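Local atomic coordinates of acyl-CoA dehydrogenase (Geobacillus kaustophilus, PDB entry 2PG0), a protein that binds FAD and probably introduces an alpha-beta double bond into thioester-bound acyl chains. Residues Y9-H14 with N68-Y73; T143-D148 with V172-D177; I254-A259 with W328-A333. One frame throughout, in Å; residues are numbered along the deposited sequence.

Interaction 1: residues Y9-H14 with N68-Y73; sequences YLREEH and NADFAY
D70 draws most of the polar bonds here, and both its carboxylate oxygens are engaged by residues 9-14. H14 NE2 donates to D70 OD1 over 3.1 Å, tip to tip; it meets the syn lone pair, with imidazole and carboxylate planes nearly coplanar (8°) although the oxygen lies somewhat out of the ring plane. The rotation of the imidazole is fixed from its other nitrogen, since the backbone N of R11 donates to H14 ND1 at 3.0 Å, almost straight (174°) and in the ring plane. ND1 is therefore the acceptor and NE2 carries the proton; the D70 carboxylate would polarise the NE2-H, while the R11 N-H at ND1 probably favours the neutral ring. R11, its chain bent at chi3, brings NH1 to 3.4 Å from D70 OD2, a long salt bridge whose hydrogen bond is weak. Water 1 donates to both D70 OD2 and the carbonyl O of Y9, linking the Y9 backbone to the D70 side chain. In the N-terminal helical domain of the acyl-CoA dehydrogenase fold, this places the starts of helices 12-28 and 71-84 together: R11 and D70 are their N-caps, and D70 OD1 also accepts a weak capping bond from A72 N. Farther out, Y73 OH donates to the anti lone pair of E13 OE1 at 2.7 Å, the carboxylate oxygen lying at the phenol's edge. Among the apolar contacts, A72 CB sits over one face of the H14 ring in a CH-pi contact, 3.7 Å from the ring centroid, while E13 CG covers the opposite face. H14 CD2 lies over the Y73 ring toward its rim, the two planes oblique at 58°. Y9 CD1 reaches A72 CB at 4.0 Å with the ring edge; its hydroxyl bonds D306, and its side chain packs on helix 285-313.

Interaction 2: residues T143-D148 with V172-D177; sequences TTAVKD and VACKTD
C174 SG stands between its backbone N and carbonyl carbon (chi1 50°), which turns the sulfur to A145 CB at 3.7 Å. T143 CG2 is anti to its own N, beside the carbonyl carbon, and so meets C174 CB at 3.9 Å, while two residues on from C174, T176 CG2, anti to its carbonyl carbon, also comes to A145 CB. These small groups form a compact apolar patch beside the backbone bonds that join the segments. K175 N donates to T143 O over a short 2.6 Å, straight at 177° and in the carbonyl plane. The return bond, A145 N to K175 O at 3.0 Å, is also straight at hydrogen, but its donor stands well above the K175 carbonyl plane. K175 is thus gripped through both its N and O by residues flanking T144, the parallel pattern of a single beta bridge. The strand axes diverge by 67°, so the pairing does not extend into a sheet. Instead, T176 CA points a hydrogen at A145 O, 3.4 Å away, and water 2 donates to both A145 O and T176 O, filling in where direct pairing stops. The polar ends turn elsewhere: T143 OG1 bonds E131, T176 OG1 bonds S188, and K175 NZ reaches the carbonyls of A139 and P183. The bridge joins two sheets of the beta-rich middle domain. Strand 144-148 pairs antiparallel with strand 151-161, whereas strand 169-175 runs between strands 125-128 and 187-193, with the A173 side chain about 5 Å from that of M129, an FAD-binding residue.

Interaction 3: residues I254-A259 with W328-A333; sequences IAAQTA and WITEMA
I329 CG2 makes the central approach of this helix pair: it comes to Q257 N at 3.5 Å and also lies 3.9 Å from A256 CB, set against the backbone between those two residues. A256 CB in turn touches T330 CG2 at 3.7 Å, and A333 CB, one turn beyond I329, rests 3.6 Å from A256 O. Methyl groups against backbone make the centre of the interface, and the small A256 and A333 let the helices approach to 8.6 Å between axes at a crossing angle of 26°, both running in nearly the same direction. Q257 closes one side. Its CG is anti to the backbone N (chi1 179°) and the chain bends at chi2, so the amide crosses I329 obliquely; OE1 lies 3.6 Å from I329 CG2, and M332 CE is a looser neighbour at 4.2 Å from the same oxygen. The amide is held from its other end, where NE2 donates to E261 and to the carbonyl of I298. I329 has CG2 anti to its N, which sends that methyl toward helix 237-273. T330 is fixed by its hydroxyl, bonded to the carbonyl of K326 on the preceding turn and to N372, and this leaves CG2 to meet A256. N372 lies in sequence between T371 and E373, both FAD-binding residues. The contact belongs to the C-terminal helical domain, joining helices 237-273 and 319-343. Helix 285-313 packs against both, touching Q257 through R302 and I329 through V305; helix 71-84 covers the I254 and T258 side, and L300 of a second subunit packs on W328.

In the fold
The three contacts follow one another along the chain, each closing before the next opens, and fall in the N-terminal, middle and C-terminal domains in turn. Interactions 1 and 3 belong to the helical parts: their centres are 22 Å apart and their nearest atoms about 4 Å. Helix 71-84, which begins in interaction 1, also packs on residues 254-259, and helix 285-313 touches both contacts. Interaction 2 is in the beta-rich part, its centre 39 Å from that of interaction 1 and 36 Å from that of interaction 3, on the other side of the chain's centre from the latter. The arrangement follows the helical-beta-helical plan of acyl-CoA dehydrogenases, with FAD-binding residues in both the middle and C-terminal domains.

Interaction 1: residues Y9-H14 with N68-Y73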
loop_
_atom_site.group_PDB
_atom_site.type_symbol
_atom_site.label_atom_id
_atom_site.label_comp_id
_atom_site.label_asym_id
_atom_site.label_seq_id
_atom_site.Cartn_x
_atom_site.Cartn_y
_atom_site.Cartn_z
ATOM N N TYR A 9 4.016 12.894 30.286
ATOM C CA TYR A 9 3.543 14.272 30.444
ATOM C C TYR A 9 2.267 14.390 31.284
ATOM O O TYR A 9 1.894 15.491 31.680
ATOM C CB TYR A 9 3.402 15.003 29.098
ATOM C CG TYR A 9 2.442 14.364 28.122
ATOM C CD1 TYR A 9 1.085 14.684 28.140
ATOM C CD2 TYR A 9 2.891 13.442 27.169
ATOM C CE1 TYR A 9 0.196 14.100 27.247
ATOM C CE2 TYR A 9 2.006 12.857 26.264
ATOM C CZ TYR A 9 0.660 13.189 26.312
ATOM O OH TYR A 9 -0.231 12.612 25.432
ATOM N N LEU A 10 1.607 13.265 31.549
ATOM C CA LEU A 10 0.394 13.275 32.366
ATOM C C LEU A 10 0.686 12.826 33.790
ATOM O O LEU A 10 1.244 11.748 34.009
ATOM C CB LEU A 10 -0.698 12.387 31.762
ATOM C CG LEU A 10 -1.224 12.723 30.361
ATOM C CD1 LEU A 10 -2.158 11.631 29.868
ATOM C CD2 LEU A 10 -1.912 14.097 30.302
ATOM N N ARG A 11 0.307 13.662 34.752
ATOM C CA ARG A 11 0.342 13.252 36.153
ATOM C C ARG A 11 -1.073 13.110 36.711
ATOM O O ARG A 11 -2.052 13.353 36.004
ATOM C CB ARG A 11 1.211 14.191 36.986
ATOM C CG ARG A 11 0.847 15.657 36.921
ATOM C CD ARG A 11 1.970 16.511 37.516
ATOM N NE ARG A 11 3.112 16.581 36.610
ATOM C CZ ARG A 11 3.359 17.596 35.784
ATOM N NH1 ARG A 11 2.551 18.654 35.750
ATOM N NH2 ARG A 11 4.422 17.554 34.989
ATOM N N GLU A 12 -1.179 12.703 37.974
ATOM C CA GLU A 12 -2.485 12.481 38.592
ATOM C C GLU A 12 -3.459 13.652 38.397
ATOM O O GLU A 12 -4.630 13.426 38.102
ATOM C CB GLU A 12 -2.342 12.106 40.076
ATOM C CG GLU A 12 -3.588 11.446 40.685
ATOM C CD GLU A 12 -4.090 10.221 39.913
ATOM O OE1 GLU A 12 -3.264 9.454 39.368
ATOM O OE2 GLU A 12 -5.321 10.014 39.860
ATOM N N GLU A 13 -2.973 14.888 38.543
ATOM C CA GLU A 13 -3.811 16.081 38.353
ATOM C C GLU A 13 -4.471 16.150 36.961
ATOM O O GLU A 13 -5.615 16.603 36.828
ATOM C CB GLU A 13 -3.033 17.368 38.657
ATOM C CG GLU A 13 -2.059 17.806 37.569
ATOM C CD GLU A 13 -1.134 18.914 38.006
ATOM O OE1 GLU A 13 -1.340 20.069 37.573
ATOM O OE2 GLU A 13 -0.196 18.629 38.783
ATOM N N HIS A 14 -3.744 15.697 35.940
ATOM C CA HIS A 14 -4.263 15.662 34.568
ATOM C C HIS A 14 -5.299 14.556 34.419
ATOM O O HIS A 14 -6.273 14.703 33.677
ATOM C CB HIS A 14 -3.126 15.481 33.551
ATOM C CG HIS A 14 -2.104 16.577 33.582
ATOM N ND1 HIS A 14 -0.828 16.394 34.068
ATOM C CD2 HIS A 14 -2.176 17.875 33.201
ATOM C CE1 HIS A 14 -0.154 17.527 33.975
ATOM N NE2 HIS A 14 -0.950 18.441 33.453
ATOM N N ASN A 68 -2.771 29.361 34.557
ATOM C CA ASN A 68 -1.350 29.044 34.394
ATOM C C ASN A 68 -1.080 27.565 34.113
ATOM O O ASN A 68 -0.029 27.028 34.489
ATOM C CB ASN A 68 -0.539 29.530 35.606
ATOM C CG ASN A 68 -0.382 31.024 35.625
ATOM O OD1 ASN A 68 -1.148 31.726 36.282
ATOM N ND2 ASN A 68 0.595 31.531 34.877
ATOM N N ALA A 69 -2.027 26.921 33.431
ATOM C CA ALA A 69 -1.953 25.492 33.149
ATOM C C ALA A 69 -0.853 25.173 32.146
ATOM O O ALA A 69 -0.590 25.962 31.244
ATOM C CB ALA A 69 -3.288 24.989 32.630
ATOM N N ASP A 70 -0.218 24.015 32.304
ATOM C CA ASP A 70 0.755 23.558 31.312
ATOM C C ASP A 70 0.056 22.957 30.085
ATOM O O ASP A 70 -1.167 22.778 30.077
ATOM C CB ASP A 70 1.810 22.618 31.933
ATOM C CG ASP A 70 1.286 21.215 32.224
ATOM O OD1 ASP A 70 0.168 20.849 31.805
ATOM O OD2 ASP A 70 2.030 20.451 32.870
ATOM N N PHE A 71 0.844 22.652 29.056
ATOM C CA PHE A 71 0.323 22.162 27.777
ATOM C C PHE A 71 -0.401 20.809 27.870
ATOM O O PHE A 71 -1.244 20.496 27.026
ATOM C CB PHE A 71 1.454 22.105 26.743
ATOM C CG PHE A 71 1.001 21.730 25.361
ATOM C CD1 PHE A 71 0.270 22.625 24.579
ATOM C CD2 PHE A 71 1.310 20.475 24.838
ATOM C CE1 PHE A 71 -0.158 22.267 23.290
ATOM C CE2 PHE A 71 0.889 20.116 23.552
ATOM C CZ PHE A 71 0.152 21.010 22.782
ATOM N N ALA A 72 -0.081 20.011 28.885
ATOM C CA ALA A 72 -0.757 18.723 29.065
ATOM C C ALA A 72 -2.266 18.893 29.275
ATOM O O ALA A 72 -3.052 18.048 28.829
ATOM C CB ALA A 72 -0.134 17.927 30.198
ATOM N N TYR A 73 -2.666 19.986 29.934
ATOM C CA TYR A 73 -4.091 20.310 30.063
ATOM C C TYR A 73 -4.733 20.527 28.698
ATOM O O TYR A 73 -5.857 20.084 28.472
ATOM C CB TYR A 73 -4.321 21.523 30.965
ATOM C CG TYR A 73 -4.174 21.191 32.422
ATOM C CD1 TYR A 73 -5.266 20.728 33.162
ATOM C CD2 TYR A 73 -2.942 21.322 33.064
ATOM C CE1 TYR A 73 -5.135 20.414 34.518
ATOM C CE2 TYR A 73 -2.797 21.008 34.419
ATOM C CZ TYR A 73 -3.901 20.556 35.135
ATOM O OH TYR A 73 -3.771 20.239 36.471
HETATM O O HOH W 1 3.054 17.706 32.426
#

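Interaction 2: residues T143-D148 with V172-D177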
loop_
_atom_site.group_PDB
_atom_site.type_symbol
_atom_site.label_atom_id
_atom_site.label_comp_id
_atom_site.label_asym_id
_atom_site.label_seq_id
_atom_site.Cartn_x
_atom_site.Cartn_y
_atom_site.Cartn_z
ATOM N N THR A 143 -4.054 39.854 0.121
ATOM C CA THR A 143 -4.785 40.783 0.997
ATOM C C THR A 143 -3.832 41.904 1.406
ATOM O O THR A 143 -2.738 41.640 1.889
ATOM C CB THR A 143 -5.388 40.078 2.254
ATOM O OG1 THR A 143 -6.371 39.117 1.842
ATOM C CG2 THR A 143 -6.061 41.092 3.187
ATOM N N THR A 144 -4.247 43.150 1.179
ATOM C CA THR A 144 -3.409 44.301 1.487
ATOM C C THR A 144 -3.928 45.091 2.683
ATOM O O THR A 144 -5.133 45.149 2.934
ATOM C CB THR A 144 -3.281 45.274 0.285
ATOM O OG1 THR A 144 -4.578 45.749 -0.085
ATOM C CG2 THR A 144 -2.634 44.584 -0.908
ATOM N N ALA A 145 -2.996 45.695 3.411
ATOM C CA ALA A 145 -3.311 46.637 4.477
ATOM C C ALA A 145 -2.477 47.883 4.238
ATOM O O ALA A 145 -1.263 47.870 4.428
ATOM C CB ALA A 145 -3.003 46.031 5.842
ATOM N N VAL A 146 -3.135 48.947 3.788
ATOM C CA VAL A 146 -2.456 50.193 3.462
ATOM C C VAL A 146 -2.699 51.191 4.589
ATOM O O VAL A 146 -3.844 51.464 4.954
ATOM C CB VAL A 146 -2.943 50.777 2.111
ATOM C CG1 VAL A 146 -2.152 52.042 1.745
ATOM C CG2 VAL A 146 -2.822 49.737 1.002
ATOM N N LYS A 147 -1.611 51.711 5.147
ATOM C CA LYS A 147 -1.685 52.682 6.230
ATOM C C LYS A 147 -2.317 53.982 5.735
ATOM O O LYS A 147 -1.965 54.491 4.668
ATOM C CB LYS A 147 -0.288 52.936 6.809
ATOM C CG LYS A 147 -0.274 53.638 8.156
ATOM C CD LYS A 147 -0.680 52.693 9.276
ATOM C CE LYS A 147 -0.686 53.397 10.619
ATOM N NZ LYS A 147 0.689 53.660 11.127
ATOM N N ASP A 148 -3.276 54.487 6.504
ATOM C CA ASP A 148 -3.920 55.768 6.227
ATOM C C ASP A 148 -4.260 56.420 7.565
ATOM O O ASP A 148 -5.273 56.092 8.188
ATOM C CB ASP A 148 -5.183 55.577 5.374
ATOM C CG ASP A 148 -5.806 56.900 4.922
ATOM O OD1 ASP A 148 -5.196 57.975 5.126
ATOM O OD2 ASP A 148 -6.916 56.865 4.347
ATOM N N VAL A 172 -5.388 38.352 11.209
ATOM C CA VAL A 172 -5.365 38.377 9.739
ATOM C C VAL A 172 -3.952 38.590 9.179
ATOM O O VAL A 172 -3.280 39.564 9.523
ATOM C CB VAL A 172 -6.343 39.444 9.165
ATOM C CG1 VAL A 172 -6.330 39.441 7.632
ATOM C CG2 VAL A 172 -7.763 39.202 9.682
ATOM N N ALA A 173 -3.516 37.671 8.316
ATOM C CA ALA A 173 -2.240 37.822 7.610
ATOM C C ALA A 173 -2.480 38.651 6.353
ATOM O O ALA A 173 -3.300 38.293 5.510
ATOM C CB ALA A 173 -1.639 36.456 7.259
ATOM N N CYS A 174 -1.778 39.773 6.239
ATOM C CA CYS A 174 -1.981 40.681 5.112
ATOM C C CYS A 174 -0.667 41.303 4.664
ATOM O O CYS A 174 0.314 41.290 5.402
ATOM C CB CYS A 174 -2.978 41.773 5.487
ATOM S SG CYS A 174 -2.579 42.558 7.043
ATOM N N LYS A 175 -0.646 41.832 3.444
ATOM C CA LYS A 175 0.555 42.479 2.939
ATOM C C LYS A 175 0.512 43.981 3.208
ATOM O O LYS A 175 -0.239 44.719 2.570
ATOM C CB LYS A 175 0.769 42.170 1.453
ATOM C CG LYS A 175 1.165 40.716 1.180
ATOM C CD LYS A 175 2.074 40.603 -0.038
ATOM C CE LYS A 175 2.396 39.149 -0.381
ATOM N NZ LYS A 175 3.146 38.471 0.705
ATOM N N THR A 176 1.302 44.412 4.188
ATOM C CA THR A 176 1.479 45.837 4.479
ATOM C C THR A 176 2.454 46.493 3.489
ATOM O O THR A 176 2.459 47.716 3.323
ATOM C CB THR A 176 1.951 46.074 5.926
ATOM O OG1 THR A 176 2.970 45.124 6.264
ATOM C CG2 THR A 176 0.781 45.934 6.896
ATOM N N ASP A 177 3.272 45.668 2.838
ATOM C CA ASP A 177 4.119 46.105 1.731
ATOM C C ASP A 177 4.121 45.032 0.639
ATOM O O ASP A 177 4.905 44.084 0.704
ATOM C CB ASP A 177 5.542 46.405 2.215
ATOM C CG ASP A 177 6.460 46.913 1.096
ATOM O OD1 ASP A 177 5.981 47.196 -0.032
ATOM O OD2 ASP A 177 7.677 47.029 1.355
HETATM O O HOH W 2 1.020 49.465 4.742
#

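Interaction 3: residues I254-A259 with W328-A333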
loop_
_atom_site.group_PDB
_atom_site.type_symbol
_atom_site.label_atom_id
_atom_site.label_comp_id
_atom_site.label_asym_id
_atom_site.label_seq_id
_atom_site.Cartn_x
_atom_site.Cartn_y
_atom_site.Cartn_z
ATOM N N ILE A 254 -2.567 15.416 17.245
ATOM C CA ILE A 254 -3.253 14.906 18.448
ATOM C C ILE A 254 -4.712 14.522 18.153
ATOM O O ILE A 254 -5.156 13.430 18.538
ATOM C CB ILE A 254 -3.161 15.896 19.638
ATOM C CG1 ILE A 254 -1.712 15.993 20.132
ATOM C CG2 ILE A 254 -4.105 15.471 20.782
ATOM C CD1 ILE A 254 -1.414 17.211 21.022
ATOM N N ALA A 255 -5.434 15.397 17.451
ATOM C CA ALA A 255 -6.845 15.159 17.109
ATOM C C ALA A 255 -7.026 13.979 16.156
ATOM O O ALA A 255 -7.965 13.190 16.289
ATOM C CB ALA A 255 -7.484 16.428 16.522
ATOM N N ALA A 256 -6.128 13.855 15.183
ATOM C CA ALA A 256 -6.200 12.728 14.263
ATOM C C ALA A 256 -5.899 11.390 14.964
ATOM O O ALA A 256 -6.538 10.370 14.670
ATOM C CB ALA A 256 -5.277 12.950 13.070
ATOM N N GLN A 257 -4.942 11.400 15.892
ATOM C CA GLN A 257 -4.586 10.207 16.660
ATOM C C GLN A 257 -5.802 9.743 17.467
ATOM O O GLN A 257 -6.159 8.563 17.452
ATOM C CB GLN A 257 -3.388 10.484 17.582
ATOM C CG GLN A 257 -2.954 9.294 18.450
ATOM C CD GLN A 257 -2.476 8.103 17.643
ATOM O OE1 GLN A 257 -1.833 8.253 16.596
ATOM N NE2 GLN A 257 -2.801 6.906 18.122
ATOM N N THR A 258 -6.431 10.690 18.156
ATOM C CA THR A 258 -7.652 10.410 18.920
ATOM C C THR A 258 -8.799 9.887 18.042
ATOM O O THR A 258 -9.508 8.951 18.429
ATOM C CB THR A 258 -8.115 11.652 19.696
ATOM O OG1 THR A 258 -7.038 12.122 20.506
ATOM C CG2 THR A 258 -9.290 11.305 20.601
ATOM N N ALA A 259 -8.976 10.491 16.869
ATOM C CA ALA A 259 -10.021 10.069 15.927
ATOM C C ALA A 259 -9.821 8.613 15.508
ATOM O O ALA A 259 -10.775 7.836 15.486
ATOM C CB ALA A 259 -10.053 10.988 14.706
ATOM N N TRP A 328 1.794 11.609 8.800
ATOM C CA TRP A 328 1.674 10.163 8.949
ATOM C C TRP A 328 0.428 9.759 9.740
ATOM O O TRP A 328 -0.268 8.829 9.350
ATOM C CB TRP A 328 2.933 9.549 9.562
ATOM C CG TRP A 328 2.925 8.059 9.440
ATOM C CD1 TRP A 328 3.427 7.313 8.402
ATOM C CD2 TRP A 328 2.367 7.125 10.374
ATOM N NE1 TRP A 328 3.226 5.976 8.644
ATOM C CE2 TRP A 328 2.579 5.830 9.846
ATOM C CE3 TRP A 328 1.730 7.256 11.618
ATOM C CZ2 TRP A 328 2.168 4.672 10.514
ATOM C CZ3 TRP A 328 1.321 6.107 12.284
ATOM C CH2 TRP A 328 1.543 4.830 11.730
ATOM N N ILE A 329 0.152 10.475 10.828
ATOM C CA ILE A 329 -1.014 10.169 11.668
ATOM C C ILE A 329 -2.331 10.478 10.938
ATOM O O ILE A 329 -3.294 9.715 11.038
ATOM C CB ILE A 329 -0.945 10.836 13.067
ATOM C CG1 ILE A 329 0.216 10.242 13.875
ATOM C CG2 ILE A 329 -2.245 10.598 13.844
ATOM C CD1 ILE A 329 0.550 11.001 15.176
ATOM N N THR A 330 -2.375 11.586 10.203
ATOM C CA THR A 330 -3.586 11.900 9.437
ATOM C C THR A 330 -3.858 10.849 8.350
ATOM O O THR A 330 -4.996 10.401 8.199
ATOM C CB THR A 330 -3.617 13.347 8.885
ATOM O OG1 THR A 330 -2.491 13.583 8.020
ATOM C CG2 THR A 330 -3.650 14.370 10.030
ATOM N N GLU A 331 -2.822 10.439 7.609
ATOM C CA GLU A 331 -2.988 9.361 6.620
ATOM C C GLU A 331 -3.404 8.051 7.285
ATOM O O GLU A 331 -4.257 7.340 6.765
ATOM C CB GLU A 331 -1.729 9.145 5.774
ATOM C CG GLU A 331 -1.393 10.293 4.823
ATOM C CD GLU A 331 -2.520 10.663 3.840
ATOM O OE1 GLU A 331 -3.377 9.816 3.509
ATOM O OE2 GLU A 331 -2.527 11.823 3.379
ATOM N N MET A 332 -2.806 7.753 8.440
ATOM C CA MET A 332 -3.121 6.539 9.192
ATOM C C MET A 332 -4.586 6.545 9.637
ATOM O O MET A 332 -5.271 5.535 9.544
ATOM C CB MET A 332 -2.213 6.433 10.410
ATOM C CG MET A 332 -2.114 5.049 10.992
ATOM S SD MET A 332 -1.533 5.188 12.687
ATOM C CE MET A 332 -3.064 5.820 13.435
ATOM N N ALA A 333 -5.063 7.702 10.090
ATOM C CA ALA A 333 -6.440 7.826 10.552
ATOM C C ALA A 333 -7.414 7.682 9.380
ATOM O O ALA A 333 -8.490 7.100 9.525
ATOM C CB ALA A 333 -6.634 9.141 11.293
#